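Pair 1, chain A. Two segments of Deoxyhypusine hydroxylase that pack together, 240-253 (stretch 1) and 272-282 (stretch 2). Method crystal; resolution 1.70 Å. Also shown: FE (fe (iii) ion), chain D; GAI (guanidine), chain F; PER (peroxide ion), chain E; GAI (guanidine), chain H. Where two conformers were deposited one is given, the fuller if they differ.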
# COMPACT_ATOMS: atom_id res chain seq x y z
N ASN A 240 -10.37 11.06 5.99
CA ASN A 240 -10.56 9.63 6.13
C ASN A 240 -9.35 8.95 6.81
O ASN A 240 -8.22 9.29 6.49
CB ASN A 240 -10.78 9.11 4.71
CG ASN A 240 -11.02 7.66 4.67
OD1 ASN A 240 -10.13 6.89 4.92
ND2 ASN A 240 -12.23 7.26 4.42
N PRO A 241 -9.58 8.07 7.81
CA PRO A 241 -8.50 7.47 8.56
C PRO A 241 -7.52 6.68 7.68
O PRO A 241 -6.29 6.69 7.93
CB PRO A 241 -9.20 6.52 9.54
CG PRO A 241 -10.64 6.80 9.43
CD PRO A 241 -10.90 7.86 8.43
N MET A 242 -8.00 6.09 6.60
CA MET A 242 -7.12 5.39 5.65
C MET A 242 -6.15 6.37 4.96
O MET A 242 -4.99 6.03 4.73
CB MET A 242 -8.00 4.66 4.61
CG MET A 242 -7.26 4.00 3.49
SD MET A 242 -8.38 3.20 2.34
CE MET A 242 -8.82 4.68 1.44
N VAL A 243 -6.62 7.57 4.64
CA VAL A 243 -5.77 8.62 4.06
C VAL A 243 -4.78 9.18 5.12
O VAL A 243 -3.55 9.34 4.85
CB VAL A 243 -6.57 9.83 3.56
CG1 VAL A 243 -5.66 10.91 3.04
CG2 VAL A 243 -7.57 9.37 2.43
N ARG A 244 -5.30 9.41 6.30
CA ARG A 244 -4.42 9.93 7.33
C ARG A 244 -3.32 8.93 7.70
O ARG A 244 -2.16 9.30 7.85
CB ARG A 244 -5.18 10.36 8.56
CG ARG A 244 -6.26 11.45 8.35
CD ARG A 244 -7.12 11.62 9.61
NE ARG A 244 -6.23 12.12 10.63
CZ ARG A 244 -6.31 11.87 11.93
NH1 ARG A 244 -7.23 11.04 12.42
NH2 ARG A 244 -5.36 12.34 12.67
N HIS A 245 -3.68 7.66 7.77
CA HIS A 245 -2.65 6.59 7.96
C HIS A 245 -1.58 6.56 6.88
O HIS A 245 -0.38 6.44 7.18
CB HIS A 245 -3.29 5.21 8.12
CG HIS A 245 -2.71 4.19 7.22
ND1 HIS A 245 -1.51 3.57 7.51
CD2 HIS A 245 -3.17 3.62 6.09
CE1 HIS A 245 -1.21 2.74 6.54
NE2 HIS A 245 -2.24 2.68 5.71
N GLU A 246 -1.98 6.72 5.59
CA GLU A 246 -1.03 6.66 4.53
C GLU A 246 -0.06 7.85 4.58
O GLU A 246 1.14 7.68 4.33
CB GLU A 246 -1.78 6.56 3.18
CG GLU A 246 -1.07 5.73 2.15
CD GLU A 246 -0.90 4.30 2.57
OE1 GLU A 246 -1.88 3.61 2.86
OE2 GLU A 246 0.28 3.89 2.63
N CYS A 247 -0.60 9.00 4.95
CA CYS A 247 0.15 10.25 5.15
C CYS A 247 1.15 10.09 6.30
O CYS A 247 2.30 10.44 6.18
CB CYS A 247 -0.78 11.43 5.32
SG CYS A 247 -1.55 11.89 3.76
N ALA A 248 0.73 9.41 7.37
CA ALA A 248 1.59 9.16 8.49
C ALA A 248 2.76 8.23 8.06
O ALA A 248 3.95 8.45 8.41
CB ALA A 248 0.80 8.54 9.61
N GLU A 249 2.44 7.16 7.33
CA GLU A 249 3.46 6.27 6.81
C GLU A 249 4.44 7.01 5.94
O GLU A 249 5.62 6.75 6.04
CB GLU A 249 2.85 5.13 5.98
CG GLU A 249 2.38 3.92 6.75
CD GLU A 249 2.58 2.59 5.98
OE1 GLU A 249 3.28 2.45 4.94
OE2 GLU A 249 2.02 1.62 6.46
N ALA A 250 3.94 7.89 5.05
CA ALA A 250 4.83 8.69 4.20
C ALA A 250 5.80 9.56 4.99
O ALA A 250 7.01 9.62 4.72
CB ALA A 250 4.01 9.51 3.21
N LEU A 251 5.27 10.17 6.02
CA LEU A 251 6.06 10.99 6.94
C LEU A 251 7.12 10.11 7.62
O LEU A 251 8.29 10.56 7.80
CB LEU A 251 5.17 11.68 8.00
CG LEU A 251 4.36 12.82 7.40
CD1 LEU A 251 3.27 13.36 8.32
CD2 LEU A 251 5.28 13.92 6.93
N GLY A 252 6.71 8.92 8.03
CA GLY A 252 7.60 7.88 8.52
C GLY A 252 8.75 7.50 7.61
O GLY A 252 9.92 7.39 8.07
N ALA A 253 8.46 7.31 6.32
CA ALA A 253 9.48 7.02 5.38
C ALA A 253 10.47 8.17 5.20
O ALA A 253 11.66 7.89 5.07
CB ALA A 253 8.82 6.73 4.07
N ARG A 272 -7.33 4.22 15.73
CA ARG A 272 -6.35 3.18 15.94
C ARG A 272 -5.44 3.03 14.77
O ARG A 272 -4.24 2.88 14.97
CB ARG A 272 -7.05 1.82 16.17
CG ARG A 272 -6.04 0.75 16.51
CD ARG A 272 -6.77 -0.44 17.10
NE ARG A 272 -5.85 -1.52 17.32
CZ ARG A 272 -6.22 -2.74 17.72
NH1 ARG A 272 -7.47 -2.99 18.00
NH2 ARG A 272 -5.31 -3.68 17.85
N VAL A 273 -5.95 3.11 13.53
CA VAL A 273 -5.09 2.94 12.38
C VAL A 273 -4.03 4.08 12.30
O VAL A 273 -2.86 3.86 11.94
CB VAL A 273 -5.90 2.85 11.08
CG1 VAL A 273 -5.00 2.42 9.94
CG2 VAL A 273 -7.07 1.86 11.22
N VAL A 274 -4.43 5.28 12.66
CA VAL A 274 -3.53 6.41 12.75
C VAL A 274 -2.53 6.34 13.89
O VAL A 274 -1.30 6.48 13.67
CB VAL A 274 -4.32 7.76 12.81
CG1 VAL A 274 -3.36 8.94 13.00
CG2 VAL A 274 -5.14 7.91 11.53
N ARG A 275 -2.96 6.04 15.10
CA ARG A 275 -1.99 5.76 16.18
C ARG A 275 -0.96 4.73 15.84
O ARG A 275 0.24 4.88 16.13
CB ARG A 275 -2.68 5.33 17.51
CG ARG A 275 -3.59 6.32 18.18
CD ARG A 275 -3.92 5.72 19.56
NE ARG A 275 -4.56 4.39 19.58
CZ ARG A 275 -5.88 4.20 19.46
NH1 ARG A 275 -6.67 5.22 19.14
NH2 ARG A 275 -6.42 3.00 19.53
N GLU A 276 -1.40 3.60 15.29
CA GLU A 276 -0.45 2.52 15.04
C GLU A 276 0.50 2.84 13.94
O GLU A 276 1.68 2.46 14.04
CB GLU A 276 -1.21 1.24 14.72
CG GLU A 276 -1.87 0.67 15.92
CD GLU A 276 -2.64 -0.63 15.64
OE1 GLU A 276 -2.83 -1.11 14.47
OE2 GLU A 276 -3.08 -1.18 16.70
N SER A 277 0.05 3.57 12.93
CA SER A 277 1.01 4.04 11.90
C SER A 277 2.08 4.94 12.49
O SER A 277 3.27 4.79 12.18
CB SER A 277 0.37 4.74 10.68
OG SER A 277 -0.32 3.76 9.97
N CYS A 278 1.67 5.86 13.41
CA CYS A 278 2.65 6.75 14.03
C CYS A 278 3.67 6.01 14.93
O CYS A 278 4.88 6.28 14.90
CB CYS A 278 1.91 7.87 14.82
SG CYS A 278 0.96 9.01 13.87
N GLU A 279 3.18 5.07 15.73
CA GLU A 279 3.98 4.12 16.50
C GLU A 279 5.05 3.35 15.76
O GLU A 279 6.23 3.42 16.10
CB GLU A 279 3.06 3.12 17.21
CG GLU A 279 3.84 2.00 17.98
CD GLU A 279 2.95 0.93 18.61
OE1 GLU A 279 1.72 1.07 18.62
OE2 GLU A 279 3.49 -0.09 19.06
N VAL A 280 4.64 2.68 14.70
CA VAL A 280 5.52 1.94 13.86
C VAL A 280 6.56 2.87 13.22
O VAL A 280 7.75 2.53 13.21
CB VAL A 280 4.72 1.11 12.82
CG1 VAL A 280 5.64 0.46 11.79
CG2 VAL A 280 3.92 0.03 13.57
N ALA A 281 6.13 4.04 12.73
CA ALA A 281 7.05 4.99 12.06
C ALA A 281 8.11 5.49 13.06
O ALA A 281 9.34 5.46 12.73
CB ALA A 281 6.29 6.17 11.44
N LEU A 282 7.66 5.86 14.25
CA LEU A 282 8.59 6.32 15.29
C LEU A 282 9.50 5.20 15.73
O LEU A 282 10.68 5.44 15.92
CB LEU A 282 7.84 6.94 16.44
CG LEU A 282 7.11 8.26 16.11
CD1 LEU A 282 6.09 8.64 17.15
CD2 LEU A 282 8.04 9.45 15.81
FE FE D . -2.31 1.75 3.71
C GAI F . 7.78 5.48 19.48
N1 GAI F . 8.97 5.11 19.25
N2 GAI F . 7.60 6.59 20.15
N3 GAI F . 6.70 4.83 19.03
O1 PER E . -4.79 1.16 2.62
O2 PER E . -4.44 2.24 3.66
C GAI H . -14.07 10.63 7.24
N1 GAI H . -14.34 9.44 7.51
N2 GAI H . -14.08 10.98 5.95
N3 GAI H . -13.76 11.51 8.19
O HOH W 1 -0.18 1.43 3.69
O HOH W 2 10.82 6.37 10.57
O HOH W 3 -2.16 1.03 1.45

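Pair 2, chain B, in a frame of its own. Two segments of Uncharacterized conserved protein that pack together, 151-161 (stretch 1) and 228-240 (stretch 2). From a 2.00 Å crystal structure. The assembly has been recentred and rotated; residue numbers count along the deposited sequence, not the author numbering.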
# COMPACT_ATOMS: atom_id res chain seq x y z
N GLY B 151 -12.54 -13.83 -9.67
CA GLY B 151 -13.78 -13.63 -8.95
C GLY B 151 -15.02 -13.55 -9.84
O GLY B 151 -16.11 -13.49 -9.33
N GLY B 152 -14.85 -13.53 -11.15
CA GLY B 152 -15.99 -13.32 -12.07
C GLY B 152 -17.08 -14.36 -11.95
O GLY B 152 -18.27 -14.02 -11.81
N PRO B 153 -16.70 -15.66 -12.03
CA PRO B 153 -17.73 -16.70 -11.90
C PRO B 153 -18.55 -16.61 -10.61
O PRO B 153 -19.76 -16.86 -10.64
CB PRO B 153 -16.93 -18.00 -11.97
CG PRO B 153 -15.72 -17.63 -12.82
CD PRO B 153 -15.38 -16.23 -12.35
N ALA B 154 -17.91 -16.28 -9.47
CA ALA B 154 -18.61 -16.14 -8.21
C ALA B 154 -19.63 -15.02 -8.26
O ALA B 154 -20.79 -15.20 -7.84
CB ALA B 154 -17.61 -15.93 -7.04
N LEU B 155 -19.23 -13.88 -8.83
CA LEU B 155 -20.15 -12.74 -8.94
C LEU B 155 -21.29 -13.06 -9.90
O LEU B 155 -22.44 -12.73 -9.62
CB LEU B 155 -19.43 -11.47 -9.39
CG LEU B 155 -20.31 -10.23 -9.56
CD1 LEU B 155 -21.15 -9.99 -8.30
CD2 LEU B 155 -19.45 -9.02 -9.91
N ALA B 156 -20.98 -13.71 -11.02
CA ALA B 156 -22.04 -14.09 -11.99
C ALA B 156 -23.09 -15.00 -11.34
O ALA B 156 -24.29 -14.85 -11.55
CB ALA B 156 -21.42 -14.77 -13.21
N LYS B 157 -22.63 -15.95 -10.54
CA LYS B 157 -23.51 -16.79 -9.75
C LYS B 157 -24.43 -16.04 -8.77
O LYS B 157 -25.63 -16.38 -8.63
CB LYS B 157 -22.71 -17.90 -9.06
CG LYS B 157 -23.56 -18.93 -8.30
CD LYS B 157 -24.51 -19.67 -9.21
CE LYS B 157 -23.77 -20.63 -10.11
NZ LYS B 157 -24.72 -21.60 -10.75
N MSE B 158 -23.91 -15.01 -8.09
CA MSE B 158 -24.74 -14.19 -7.21
C MSE B 158 -25.84 -13.49 -8.00
O MSE B 158 -26.96 -13.39 -7.52
CB MSE B 158 -23.90 -13.16 -6.42
CG MSE B 158 -22.92 -13.82 -5.48
SE MSE B 158 -21.61 -12.47 -4.79
CE MSE B 158 -20.26 -13.75 -4.16
N VAL B 159 -25.52 -13.00 -9.20
CA VAL B 159 -26.52 -12.42 -10.10
C VAL B 159 -27.58 -13.49 -10.47
O VAL B 159 -28.78 -13.26 -10.30
CB VAL B 159 -25.88 -11.86 -11.39
CG1 VAL B 159 -26.94 -11.26 -12.30
CG2 VAL B 159 -24.83 -10.74 -11.06
N GLU B 160 -27.10 -14.66 -10.90
CA GLU B 160 -27.95 -15.80 -11.25
C GLU B 160 -28.90 -16.16 -10.10
O GLU B 160 -30.10 -16.38 -10.32
CB GLU B 160 -27.07 -16.99 -11.68
CG GLU B 160 -27.84 -18.23 -12.10
CD GLU B 160 -26.95 -19.38 -12.54
OE1 GLU B 160 -25.68 -19.30 -12.48
OE2 GLU B 160 -27.55 -20.39 -12.99
N LEU B 161 -28.39 -16.15 -8.87
CA LEU B 161 -29.16 -16.54 -7.69
C LEU B 161 -30.09 -15.45 -7.13
O LEU B 161 -30.75 -15.67 -6.11
CB LEU B 161 -28.25 -17.07 -6.57
CG LEU B 161 -27.50 -18.41 -6.76
CD1 LEU B 161 -26.46 -18.59 -5.67
CD2 LEU B 161 -28.46 -19.60 -6.77
N GLU B 228 -22.30 -17.02 -21.11
CA GLU B 228 -22.01 -17.18 -19.68
C GLU B 228 -21.38 -15.88 -19.16
O GLU B 228 -20.93 -15.04 -19.96
CB GLU B 228 -21.04 -18.36 -19.42
CG GLU B 228 -19.63 -18.08 -19.93
CD GLU B 228 -18.63 -19.24 -19.77
OE1 GLU B 228 -18.90 -20.35 -20.26
OE2 GLU B 228 -17.53 -19.03 -19.20
N GLY B 229 -21.35 -15.73 -17.83
CA GLY B 229 -20.61 -14.62 -17.21
C GLY B 229 -21.56 -13.61 -16.57
O GLY B 229 -22.80 -13.79 -16.52
N ILE B 230 -20.98 -12.53 -16.05
CA ILE B 230 -21.74 -11.54 -15.31
C ILE B 230 -22.75 -10.80 -16.19
O ILE B 230 -23.91 -10.68 -15.82
CB ILE B 230 -20.78 -10.51 -14.64
CG1 ILE B 230 -19.87 -11.19 -13.61
CG2 ILE B 230 -21.60 -9.36 -14.01
CD1 ILE B 230 -18.48 -10.42 -13.40
N MSE B 231 -22.30 -10.28 -17.33
CA MSE B 231 -23.17 -9.48 -18.20
C MSE B 231 -24.28 -10.40 -18.77
O MSE B 231 -25.45 -10.00 -18.82
CB MSE B 231 -22.37 -8.85 -19.35
CG MSE B 231 -21.13 -8.03 -18.92
SE MSE B 231 -21.65 -6.80 -17.46
CE MSE B 231 -22.75 -5.67 -18.47
N TYR B 232 -23.91 -11.61 -19.16
CA TYR B 232 -24.90 -12.65 -19.54
C TYR B 232 -25.98 -12.85 -18.47
O TYR B 232 -27.18 -12.78 -18.77
CB TYR B 232 -24.20 -13.96 -19.85
CG TYR B 232 -25.14 -15.14 -20.06
CD1 TYR B 232 -25.68 -15.42 -21.33
CD2 TYR B 232 -25.50 -15.98 -19.00
CE1 TYR B 232 -26.55 -16.52 -21.52
CE2 TYR B 232 -26.37 -17.08 -19.18
CZ TYR B 232 -26.88 -17.33 -20.45
OH TYR B 232 -27.74 -18.40 -20.63
N GLN B 233 -25.58 -13.07 -17.23
CA GLN B 233 -26.56 -13.23 -16.19
C GLN B 233 -27.43 -11.99 -15.96
O GLN B 233 -28.59 -12.14 -15.56
CB GLN B 233 -25.95 -13.69 -14.88
CG GLN B 233 -25.36 -15.11 -14.96
CD GLN B 233 -26.41 -16.21 -15.14
OE1 GLN B 233 -27.61 -16.01 -14.89
NE2 GLN B 233 -25.94 -17.38 -15.58
N CYS B 234 -26.88 -10.81 -16.19
CA CYS B 234 -27.69 -9.58 -16.08
C CYS B 234 -28.78 -9.58 -17.16
O CYS B 234 -29.94 -9.25 -16.87
CB CYS B 234 -26.83 -8.31 -16.19
SG CYS B 234 -25.82 -8.00 -14.70
N ILE B 235 -28.40 -9.89 -18.39
CA ILE B 235 -29.37 -10.01 -19.48
C ILE B 235 -30.47 -11.03 -19.12
O ILE B 235 -31.67 -10.71 -19.18
CB ILE B 235 -28.70 -10.36 -20.83
CG1 ILE B 235 -27.75 -9.22 -21.28
CG2 ILE B 235 -29.76 -10.71 -21.93
CD1 ILE B 235 -28.40 -7.78 -21.26
N LYS B 236 -30.05 -12.22 -18.72
CA LYS B 236 -31.02 -13.32 -18.48
C LYS B 236 -31.95 -13.02 -17.36
O LYS B 236 -33.10 -13.48 -17.37
CB LYS B 236 -30.32 -14.64 -18.18
CG LYS B 236 -29.38 -15.11 -19.27
CD LYS B 236 -30.03 -15.20 -20.67
CE LYS B 236 -30.76 -16.50 -20.89
NZ LYS B 236 -30.97 -16.72 -22.37
N ASN B 237 -31.47 -12.27 -16.37
CA ASN B 237 -32.25 -12.07 -15.16
C ASN B 237 -32.83 -10.67 -15.08
O ASN B 237 -33.39 -10.30 -14.07
CB ASN B 237 -31.41 -12.43 -13.92
CG ASN B 237 -31.13 -13.90 -13.84
OD1 ASN B 237 -32.00 -14.67 -13.47
ND2 ASN B 237 -29.92 -14.31 -14.22
N ASN B 238 -32.71 -9.93 -16.18
CA ASN B 238 -33.18 -8.55 -16.27
C ASN B 238 -32.64 -7.67 -15.14
O ASN B 238 -33.40 -6.91 -14.51
CB ASN B 238 -34.72 -8.49 -16.34
CG ASN B 238 -35.29 -9.46 -17.38
OD1 ASN B 238 -36.11 -10.33 -17.04
ND2 ASN B 238 -34.86 -9.33 -18.63
N ILE B 239 -31.33 -7.79 -14.87
CA ILE B 239 -30.67 -6.93 -13.89
C ILE B 239 -30.07 -5.76 -14.62
O ILE B 239 -29.28 -5.95 -15.52
CB ILE B 239 -29.58 -7.70 -13.09
CG1 ILE B 239 -30.24 -8.64 -12.12
CG2 ILE B 239 -28.72 -6.72 -12.23
CD1 ILE B 239 -30.19 -10.03 -12.53
N PRO B 240 -30.47 -4.54 -14.26
CA PRO B 240 -29.97 -3.36 -14.95
C PRO B 240 -28.49 -3.12 -14.61
O PRO B 240 -28.05 -3.44 -13.51
CB PRO B 240 -30.81 -2.22 -14.37
CG PRO B 240 -31.19 -2.68 -13.05
CD PRO B 240 -31.41 -4.18 -13.19

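What backbone geometry do the two pairs share? In each, two helices run side by side in the same direction, with axes 8.5 Å apart at closest approach and only 6° between their N-to-C directions. Superposing 14 central residues gives an RMSD of 0.3 Å, and the surface buried is nearly equal, 438 Å² in pair 1 and 446 Å² in pair 2. A:His245 matches B:Ala156, A:Val274 matches B:Ile230, A:Ala248 matches B:Val159 and A:Ser277 matches B:Gln233.

How is the close approach near the start of the contact filled? A:His245 and A:Val274 have CA atoms 4.9 Å apart; in pair 2 the CA atoms of B:Ala156 and B:Ile230 lie 4.2 Å apart. The small B:Ala156 points toward the partner helix, its CB 3.6 Å from B:Gly229 C, at the position where pair 1 has A:Val273. There A:Val273 CG1 instead meets A:His245 CB at 3.7 Å. The branched residue on the second helix is used alike in both: A:Val274 CG2 lies 3.9 Å from A:Arg244 CB and over one face of that guanidinium, while B:Ile230 CD1 sits 3.9 Å from B:Leu155 CD2, a purely apolar version of the contact.

Does a polar link join the helices? In pair 1 it does: A:His245 ND1 donates a hydrogen bond to A:Ser277 OG at 2.7 Å, with a nearly straight angle of 165°. The other ring nitrogen, A:His245 NE2, binds the iron, FE, at 2.2 Å, so the same ring bridges the neighbouring helix and the metal. Pair 2 has no hydrogen bond across the helices. B:Gln233 packs along its length, with CG 3.6 Å from B:Ala156 O, CB 3.7 Å from B:Val159 CG1 and OE1 3.4 Å from B:Glu160 CB; OE1 also accepts a weak hydrogen bond from B:Asn237 ND2 (2.9 Å) within its own stretch.

What happens toward the C-terminal end? A:Ala248 and B:Val159 both point toward the other helix: B:Val159 CG1 lies 3.7 Å from B:Gln233 CB, where A:Ala248 CB lies 4.0 Å from A:Ser277 CB. In pair 2, B:Val159 CG1 is also 3.5 Å from B:Ile239 CD1. One turn on in pair 1, A:Gly252 CA approaches A:Ala281 CB to 3.6 Å, and a CB on the glycine would clash with that same atom. The match of A:Ala281 is B:Asn237, whose ND2 lies 3.9 Å from B:Glu160 CA and donates a hydrogen bond to B:Gln233 O at 2.9 Å, near the Schellman motif at B:Asn238.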